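Uncharacterized protein (Staphylococcus aureus subsp. aureus Mu50, PDB 4QXZ) is of unknown function but pairs a beta-barrel core resembling type VI secretion system proteins with a two-helix pair. Local coordinates at residues Leu145-Ser148 with Phe149-Met153. Residues are numbered along the deposited sequence; the frame is centred on the assembly and turned at random.
Sequences LKKS and FNRMM
The R151 guanidinium folds back over the preceding turn and meets S148 and K147 obliquely, its NH2 lying 3.6 Å from S148 OG and its NH1 3.8 Å from K147 O. The chain leaves the backbone extended as far as CD, and a bend at chi3 (64°) then turns the group back; the hydrogen bond of its NH2 goes to the carbonyl of H35. The F149 ring has M153 CG on one face, 3.7 Å above its plane and displaced toward the rim. K146 O lies against the flat of the N150 side-chain amide, 3.0 Å from CG and about equally far from OD1 and ND2; the side chain makes no hydrogen bond to it. K147 runs out past R151 with CG near NH1, and the two like charges remain apart, NZ to NH1 4.9 Å. The buried M152 reaches back along the helix, its CE 3.5 Å from S148 CB; CG lies beside the backbone N (chi1 -60°) and the chain then extends toward the serine. Beneath the side chains, F149 N, N150 N, R151 N and M152 N donate to the carbonyls of L145, K146, K147 and S148. L145, F149 and M153 rest on helix 127-137 through L135, L131 and A128. This is regular i to i+4 alpha-helical bonding, in a helix that packs by one apolar stripe in the two-helix pair beside the beta-barrel core.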
loop_
_atom_site.group_PDB
_atom_site.type_symbol
_atom_site.label_atom_id
_atom_site.label_comp_id
_atom_site.label_asym_id
_atom_site.label_seq_id
_atom_site.Cartn_x
_atom_site.Cartn_y
_atom_site.Cartn_z
ATOM N N LEU A 145 36.951 -6.334 -14.929
ATOM C CA LEU A 145 35.854 -7.125 -15.484
ATOM C C LEU A 145 35.065 -7.868 -14.370
ATOM O O LEU A 145 33.855 -7.734 -14.299
ATOM C CB LEU A 145 36.378 -8.077 -16.554
ATOM C CG LEU A 145 35.378 -9.044 -17.206
ATOM C CD1 LEU A 145 34.127 -8.355 -17.739
ATOM C CD2 LEU A 145 36.065 -9.804 -18.335
ATOM N N LYS A 146 35.754 -8.605 -13.491
ATOM C CA LYS A 146 35.119 -9.206 -12.313
ATOM C C LYS A 146 34.397 -8.164 -11.454
ATOM O O LYS A 146 33.332 -8.442 -10.884
ATOM C CB LYS A 146 36.142 -9.919 -11.429
ATOM C CG LYS A 146 36.698 -11.209 -12.000
ATOM C CD LYS A 146 38.205 -11.344 -11.776
ATOM C CE LYS A 146 38.556 -12.144 -10.543
ATOM N NZ LYS A 146 39.999 -12.523 -10.499
ATOM N N LYS A 147 34.991 -6.982 -11.352
ATOM C CA LYS A 147 34.463 -5.921 -10.502
ATOM C C LYS A 147 33.130 -5.444 -11.047
ATOM O O LYS A 147 32.135 -5.415 -10.322
ATOM C CB LYS A 147 35.421 -4.733 -10.437
ATOM C CG LYS A 147 34.914 -3.619 -9.532
ATOM C CD LYS A 147 35.746 -2.348 -9.600
ATOM C CE LYS A 147 35.436 -1.483 -8.383
ATOM N NZ LYS A 147 35.571 -0.018 -8.605
ATOM N N SER A 148 33.131 -5.062 -12.322
ATOM C CA SER A 148 31.937 -4.588 -12.978
ATOM C C SER A 148 30.871 -5.690 -13.086
ATOM O O SER A 148 29.704 -5.453 -12.848
ATOM C CB SER A 148 32.280 -4.049 -14.366
ATOM O OG SER A 148 32.831 -2.755 -14.278
ATOM N N PHE A 149 31.274 -6.888 -13.452
ATOM C CA PHE A 149 30.311 -7.963 -13.633
ATOM C C PHE A 149 29.542 -8.248 -12.354
ATOM O O PHE A 149 28.339 -8.449 -12.383
ATOM C CB PHE A 149 31.012 -9.236 -14.076
ATOM C CG PHE A 149 30.080 -10.395 -14.335
ATOM C CD1 PHE A 149 29.357 -10.465 -15.511
ATOM C CD2 PHE A 149 29.964 -11.438 -13.418
ATOM C CE1 PHE A 149 28.515 -11.537 -15.763
ATOM C CE2 PHE A 149 29.136 -12.512 -13.666
ATOM C CZ PHE A 149 28.405 -12.555 -14.832
ATOM N N ASN A 150 30.234 -8.294 -11.258
ATOM C CA ASN A 150 29.605 -8.556 -10.008
ATOM C C ASN A 150 28.658 -7.487 -9.547
ATOM O O ASN A 150 27.620 -7.793 -9.028
ATOM C CB ASN A 150 30.651 -8.822 -8.966
ATOM C CG ASN A 150 31.463 -10.048 -9.253
ATOM O OD1 ASN A 150 31.227 -10.759 -10.192
ATOM N ND2 ASN A 150 32.434 -10.286 -8.438
ATOM N N ARG A 151 29.031 -6.235 -9.710
ATOM C CA ARG A 151 28.168 -5.143 -9.370
ATOM C C ARG A 151 26.960 -5.080 -10.250
ATOM O O ARG A 151 25.870 -4.939 -9.796
ATOM C CB ARG A 151 28.940 -3.842 -9.433
ATOM C CG ARG A 151 28.168 -2.632 -8.997
ATOM C CD ARG A 151 28.914 -1.331 -9.161
ATOM N NE ARG A 151 29.206 -1.024 -10.555
ATOM C CZ ARG A 151 30.360 -1.170 -11.196
ATOM N NH1 ARG A 151 31.433 -1.664 -10.629
ATOM N NH2 ARG A 151 30.426 -0.815 -12.463
ATOM N N MET A 152 27.178 -5.225 -11.531
ATOM C CA MET A 152 26.113 -5.230 -12.461
ATOM C C MET A 152 25.225 -6.443 -12.286
ATOM O O MET A 152 24.060 -6.360 -12.543
ATOM C CB MET A 152 26.618 -5.065 -13.865
ATOM C CG MET A 152 27.360 -3.762 -14.063
ATOM S SD MET A 152 28.021 -3.432 -15.656
ATOM C CE MET A 152 29.256 -2.474 -15.098
ATOM N N MET A 153 25.756 -7.585 -11.893
ATOM C CA MET A 153 24.854 -8.690 -11.691
ATOM C C MET A 153 23.830 -8.453 -10.605
ATOM O O MET A 153 22.764 -8.979 -10.672
ATOM C CB MET A 153 25.551 -10.025 -11.504
ATOM C CG MET A 153 25.928 -10.747 -12.801
ATOM S SD MET A 153 24.761 -11.268 -13.978
ATOM C CE MET A 153 24.173 -12.631 -13.154
#